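PDB 3ZH9: delta from Bacillus subtilis, which serves as the delta subunit of the DNA polymerase III loader complex and probably acts as the wrench that opens the beta ring for loading onto primed DNA. Local coordinates for residues A[105-110]-A[135-140]; A[263-268]-A[290-295]. All blocks are in the same frame, centred on the assembly; numbering follows the deposited sequence.

Contact 1 of 2, residues A[105-110]-A[135-140]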
loop_
_atom_site.group_PDB
_atom_site.type_symbol
_atom_site.label_atom_id
_atom_site.label_comp_id
_atom_site.label_asym_id
_atom_site.label_seq_id
_atom_site.Cartn_x
_atom_site.Cartn_y
_atom_site.Cartn_z
ATOM N N TYR A 105 -10.196 17.542 -24.030
ATOM C CA TYR A 105 -8.800 17.142 -24.200
ATOM C C TYR A 105 -8.620 15.631 -24.383
ATOM O O TYR A 105 -7.924 15.207 -25.299
ATOM C CB TYR A 105 -7.894 17.618 -23.047
ATOM C CG TYR A 105 -6.463 17.189 -23.287
ATOM C CD1 TYR A 105 -5.612 17.955 -24.081
ATOM C CD2 TYR A 105 -5.985 15.984 -22.792
ATOM C CE1 TYR A 105 -4.312 17.549 -24.342
ATOM C CE2 TYR A 105 -4.695 15.564 -23.055
ATOM C CZ TYR A 105 -3.859 16.348 -23.823
ATOM O OH TYR A 105 -2.573 15.940 -24.090
ATOM N N ILE A 106 -9.208 14.817 -23.509
ATOM C CA ILE A 106 -8.966 13.372 -23.605
ATOM C C ILE A 106 -9.608 12.796 -24.865
ATOM O O ILE A 106 -9.186 11.767 -25.374
ATOM C CB ILE A 106 -9.421 12.566 -22.362
ATOM C CG1 ILE A 106 -10.921 12.298 -22.397
ATOM C CG2 ILE A 106 -8.953 13.220 -21.017
ATOM C CD1 ILE A 106 -11.333 11.319 -21.319
ATOM N N GLN A 107 -10.616 13.487 -25.375
ATOM C CA GLN A 107 -11.275 13.066 -26.607
ATOM C C GLN A 107 -10.429 13.395 -27.832
ATOM O O GLN A 107 -10.543 12.750 -28.867
ATOM C CB GLN A 107 -12.658 13.708 -26.698
ATOM C CG GLN A 107 -13.547 13.322 -25.523
ATOM C CD GLN A 107 -14.832 14.124 -25.454
ATOM O OE1 GLN A 107 -14.971 15.168 -26.101
ATOM N NE2 GLN A 107 -15.786 13.637 -24.662
ATOM N N SER A 108 -9.567 14.396 -27.700
ATOM C CA SER A 108 -8.669 14.787 -28.783
ATOM C C SER A 108 -7.347 15.288 -28.197
ATOM O O SER A 108 -7.087 16.495 -28.177
ATOM C CB SER A 108 -9.324 15.884 -29.628
ATOM O OG SER A 108 -8.458 16.280 -30.673
ATOM N N PRO A 109 -6.517 14.361 -27.691
ATOM C CA PRO A 109 -5.370 14.778 -26.870
ATOM C C PRO A 109 -4.171 15.113 -27.741
ATOM O O PRO A 109 -4.184 14.805 -28.930
ATOM C CB PRO A 109 -5.097 13.536 -26.007
ATOM C CG PRO A 109 -5.496 12.381 -26.922
ATOM C CD PRO A 109 -6.681 12.894 -27.725
ATOM N N ALA A 110 -3.151 15.744 -27.169
ATOM C CA ALA A 110 -1.991 16.143 -27.964
ATOM C C ALA A 110 -1.101 14.928 -28.175
ATOM O O ALA A 110 -0.743 14.257 -27.214
ATOM C CB ALA A 110 -1.223 17.252 -27.274
ATOM N N LYS A 135 -13.259 5.900 -19.886
ATOM C CA LYS A 135 -13.332 4.466 -20.164
ATOM C C LYS A 135 -13.196 4.195 -21.668
ATOM O O LYS A 135 -12.758 3.127 -22.082
ATOM C CB LYS A 135 -14.628 3.886 -19.610
ATOM C CG LYS A 135 -14.686 3.920 -18.078
ATOM C CD LYS A 135 -16.071 3.541 -17.551
ATOM C CE LYS A 135 -16.471 2.154 -18.029
ATOM N NZ LYS A 135 -17.403 1.510 -17.068
ATOM N N LYS A 136 -13.584 5.174 -22.478
ATOM C CA LYS A 136 -13.431 5.081 -23.927
ATOM C C LYS A 136 -12.038 5.527 -24.425
ATOM O O LYS A 136 -11.391 4.821 -25.190
ATOM C CB LYS A 136 -14.532 5.882 -24.638
ATOM C CG LYS A 136 -14.178 6.226 -26.073
ATOM C CD LYS A 136 -15.360 6.119 -27.023
ATOM C CE LYS A 136 -16.503 6.993 -26.613
ATOM N NZ LYS A 136 -17.506 7.190 -27.716
ATOM N N HIS A 137 -11.571 6.682 -23.965
ATOM C CA HIS A 137 -10.367 7.299 -24.515
ATOM C C HIS A 137 -9.072 7.067 -23.726
ATOM O O HIS A 137 -7.983 7.174 -24.285
ATOM C CB HIS A 137 -10.582 8.800 -24.670
ATOM C CG HIS A 137 -11.600 9.152 -25.703
ATOM N ND1 HIS A 137 -11.374 8.989 -27.052
ATOM C CD2 HIS A 137 -12.845 9.670 -25.588
ATOM C CE1 HIS A 137 -12.436 9.393 -27.726
ATOM N NE2 HIS A 137 -13.341 9.813 -26.860
ATOM N N ALA A 138 -9.181 6.767 -22.437
ATOM C CA ALA A 138 -7.990 6.566 -21.620
ATOM C C ALA A 138 -7.650 5.082 -21.467
ATOM O O ALA A 138 -8.533 4.237 -21.520
ATOM C CB ALA A 138 -8.159 7.219 -20.251
ATOM N N PHE A 139 -6.362 4.787 -21.301
ATOM C CA PHE A 139 -5.896 3.486 -20.826
ATOM C C PHE A 139 -6.156 3.449 -19.332
ATOM O O PHE A 139 -5.449 4.092 -18.547
ATOM C CB PHE A 139 -4.390 3.302 -21.109
ATOM C CG PHE A 139 -3.886 1.870 -20.954
ATOM C CD1 PHE A 139 -4.466 0.986 -20.045
ATOM C CD2 PHE A 139 -2.807 1.415 -21.721
ATOM C CE1 PHE A 139 -3.985 -0.335 -19.915
ATOM C CE2 PHE A 139 -2.318 0.098 -21.601
ATOM C CZ PHE A 139 -2.911 -0.775 -20.696
ATOM N N MET A 140 -7.167 2.685 -18.942
ATOM C CA MET A 140 -7.583 2.585 -17.538
ATOM C C MET A 140 -6.729 1.525 -16.870
ATOM O O MET A 140 -6.470 0.486 -17.453
ATOM C CB MET A 140 -9.056 2.158 -17.429
ATOM C CG MET A 140 -10.060 3.023 -18.188
ATOM S SD MET A 140 -10.254 4.695 -17.510
ATOM C CE MET A 140 -10.726 4.392 -15.805
#
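Two helices of the P-loop NTPase-clan domain, 99-107 and 129-137, meet at their C-terminal ends, where Q107 and I106 pack against H137. The imidazole of H137 lies flat against the other backbone: Q107 CA sits 3.8 Å from the centroid of the H137 ring and only 7° off its normal, a CH-pi contact. Behind the ring, K136 CG rests over the centre of the opposite face, holding the imidazole in a sandwich. The Q107 chain adds its first methylenes, CG coming to 3.7 Å from H137 CD2, while its amide is turned 54° from the ring plane. H137 CG is anti to the carbonyl carbon (chi1 -67°), which sets the ring over Q107 CA, and H137 CB comes 3.4 Å from I106 O. I106 CG1 lies 4.2 Å from H137 CB, and the I106 side chain also touches A133 and L134. H137 NE2 and K136 NZ each hydrogen-bond glycerol, probably from the crystallisation liquor. With an alanine at H137 the CH-pi contact goes, and Q107 and K136 would probably be left facing a gap. Beyond these ends the chain turns into strands 113-119 and 139-142, which flank strand 17-21 in the parallel sheet; helix 129-137 is thus the connection of a beta-alpha-beta crossover, the building unit of this alpha/beta fold.

Contact 2 of 2, residues A[263-268]-A[290-295]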
loop_
_atom_site.group_PDB
_atom_site.type_symbol
_atom_site.label_atom_id
_atom_site.label_comp_id
_atom_site.label_asym_id
_atom_site.label_seq_id
_atom_site.Cartn_x
_atom_site.Cartn_y
_atom_site.Cartn_z
ATOM N N LEU A 263 -9.183 -3.402 18.659
ATOM C CA LEU A 263 -10.358 -2.801 19.302
ATOM C C LEU A 263 -11.273 -2.116 18.269
ATOM O O LEU A 263 -12.476 -2.337 18.261
ATOM C CB LEU A 263 -9.925 -1.794 20.378
ATOM C CG LEU A 263 -11.102 -1.148 21.131
ATOM C CD1 LEU A 263 -11.655 -2.122 22.174
ATOM C CD2 LEU A 263 -10.683 0.127 21.765
ATOM N N GLN A 264 -10.699 -1.293 17.390
ATOM C CA GLN A 264 -11.487 -0.632 16.336
ATOM C C GLN A 264 -12.204 -1.631 15.412
ATOM O O GLN A 264 -13.392 -1.500 15.107
ATOM C CB GLN A 264 -10.577 0.242 15.486
ATOM C CG GLN A 264 -10.121 1.525 16.168
ATOM C CD GLN A 264 -8.999 2.181 15.399
ATOM O OE1 GLN A 264 -8.067 1.512 14.952
ATOM N NE2 GLN A 264 -9.082 3.487 15.234
ATOM N N THR A 265 -11.448 -2.609 14.940
ATOM C CA THR A 265 -11.987 -3.629 14.067
ATOM C C THR A 265 -13.123 -4.408 14.761
ATOM O O THR A 265 -14.185 -4.637 14.170
ATOM C CB THR A 265 -10.857 -4.569 13.608
ATOM O OG1 THR A 265 -9.924 -3.821 12.813
ATOM C CG2 THR A 265 -11.418 -5.667 12.765
ATOM N N LYS A 266 -12.907 -4.797 16.016
ATOM C CA LYS A 266 -13.930 -5.528 16.772
ATOM C C LYS A 266 -15.204 -4.693 16.899
ATOM O O LYS A 266 -16.306 -5.194 16.732
ATOM C CB LYS A 266 -13.405 -5.913 18.165
ATOM C CG LYS A 266 -14.327 -6.827 18.962
ATOM C CD LYS A 266 -13.791 -7.026 20.384
ATOM C CE LYS A 266 -14.563 -8.103 21.146
ATOM N NZ LYS A 266 -14.391 -9.474 20.582
ATOM N N TYR A 267 -15.034 -3.407 17.187
ATOM C CA TYR A 267 -16.145 -2.475 17.325
ATOM C C TYR A 267 -17.003 -2.380 16.052
ATOM O O TYR A 267 -18.236 -2.419 16.107
ATOM C CB TYR A 267 -15.604 -1.089 17.692
ATOM C CG TYR A 267 -16.681 -0.025 17.754
ATOM C CD1 TYR A 267 -17.506 0.102 18.876
ATOM C CD2 TYR A 267 -16.876 0.848 16.690
ATOM C CE1 TYR A 267 -18.503 1.077 18.925
ATOM C CE2 TYR A 267 -17.863 1.820 16.728
ATOM C CZ TYR A 267 -18.665 1.939 17.848
ATOM O OH TYR A 267 -19.636 2.913 17.858
ATOM N N PHE A 268 -16.353 -2.255 14.902
ATOM C CA PHE A 268 -17.098 -2.160 13.651
ATOM C C PHE A 268 -17.589 -3.521 13.158
ATOM O O PHE A 268 -18.671 -3.609 12.596
ATOM C CB PHE A 268 -16.276 -1.466 12.578
ATOM C CG PHE A 268 -16.067 -0.003 12.834
ATOM C CD1 PHE A 268 -17.141 0.877 12.830
ATOM C CD2 PHE A 268 -14.802 0.491 13.085
ATOM C CE1 PHE A 268 -16.953 2.236 13.057
ATOM C CE2 PHE A 268 -14.604 1.861 13.318
ATOM C CZ PHE A 268 -15.682 2.729 13.308
ATOM N N LYS A 290 -8.129 -7.773 7.982
ATOM C CA LYS A 290 -8.556 -9.170 8.099
ATOM C C LYS A 290 -7.892 -9.869 9.285
ATOM O O LYS A 290 -8.556 -10.573 10.055
ATOM C CB LYS A 290 -8.290 -9.944 6.804
ATOM C CG LYS A 290 -8.812 -11.365 6.835
ATOM C CD LYS A 290 -10.259 -11.389 7.316
ATOM C CE LYS A 290 -10.686 -12.789 7.733
ATOM N N LEU A 291 -6.586 -9.663 9.439
ATOM C CA LEU A 291 -5.859 -10.288 10.535
ATOM C C LEU A 291 -6.320 -9.736 11.889
ATOM O O LEU A 291 -6.435 -10.480 12.855
ATOM C CB LEU A 291 -4.340 -10.111 10.379
ATOM C CG LEU A 291 -3.641 -10.606 9.100
ATOM C CD1 LEU A 291 -2.141 -10.306 9.191
ATOM C CD2 LEU A 291 -3.884 -12.088 8.839
ATOM N N ALA A 292 -6.571 -8.430 11.954
ATOM C CA ALA A 292 -7.031 -7.819 13.195
ATOM C C ALA A 292 -8.418 -8.345 13.525
ATOM O O ALA A 292 -8.735 -8.524 14.681
ATOM C CB ALA A 292 -7.045 -6.266 13.098
ATOM N N MET A 293 -9.246 -8.573 12.500
ATOM C CA MET A 293 -10.571 -9.128 12.726
ATOM C C MET A 293 -10.449 -10.501 13.375
ATOM O O MET A 293 -11.213 -10.825 14.280
ATOM C CB MET A 293 -11.362 -9.267 11.431
ATOM C CG MET A 293 -11.837 -7.955 10.818
ATOM S SD MET A 293 -12.749 -8.191 9.282
ATOM C CE MET A 293 -14.370 -8.634 9.914
ATOM N N ASP A 294 -9.494 -11.306 12.906
ATOM C CA ASP A 294 -9.323 -12.669 13.432
ATOM C C ASP A 294 -8.908 -12.598 14.888
ATOM O O ASP A 294 -9.404 -13.341 15.730
ATOM C CB ASP A 294 -8.265 -13.444 12.652
ATOM C CG ASP A 294 -8.724 -13.833 11.250
ATOM O OD1 ASP A 294 -9.949 -13.847 10.995
ATOM O OD2 ASP A 294 -7.849 -14.144 10.408
ATOM N N GLN A 295 -7.993 -11.684 15.185
ATOM C CA GLN A 295 -7.507 -11.545 16.545
ATOM C C GLN A 295 -8.585 -10.976 17.470
ATOM O O GLN A 295 -8.674 -11.359 18.631
ATOM C CB GLN A 295 -6.254 -10.682 16.582
ATOM C CG GLN A 295 -5.012 -11.421 16.126
ATOM C CD GLN A 295 -3.743 -10.606 16.305
ATOM O OE1 GLN A 295 -3.735 -9.388 16.107
ATOM N NE2 GLN A 295 -2.662 -11.277 16.678
#
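In the helical C-terminal region of delta, helix 248-269 packs on helix 286-296 through T265, which presents both its branches to A292 and M293. The backbones come close here: T265 CA and M293 CA are 5.8 Å apart, a close spacing probably possible because T265 and A292 are small. The two branches divide the work. The hydroxyl stands beside its own backbone N (chi1 -64°), with T265 OG1 3.8 Å from A292 CB; its hydrogen bond goes to L261 O, one turn back in the same helix, so this buried polar atom is satisfied without help from the partner helix. That torsion sends the methyl the other way, anti to the backbone N, and T265 CG2 lies 3.6 Å from M293 CA and 3.8 Å from M293 CB, the two side chains crossing at about a right angle. The still closer approach modelled to M293 CG is doubtful. This is van der Waals helix-on-helix packing within an all-helical bundle of the post-AAA clan, with polar links nearby. K266 NZ bonds A296 O and F299 O where helix 286-296 runs out, whereas Q295 reaches Q258 on helix 248-269 and N224 on helix 215-227. A292 also touches L261.

In the fold
Contact 1 closes before contact 2 opens, so the two come in series along the chain, on opposite sides of its centre. Their centres are about 42 Å apart and their nearest atoms about 26 Å, with no touch. They share no helix, strand or sheet: contact 1 joins the ends of helices 99-107 and 129-137 where the second leads into edge strand 139-142 of the parallel sheet, and contact 2 joins helices 248-269 and 286-296. Each therefore packs its own part of this elongated subunit, and neither joins the alpha/beta part to the helical C-terminal part; helices and a short two-stranded sheet lie between them along the chain.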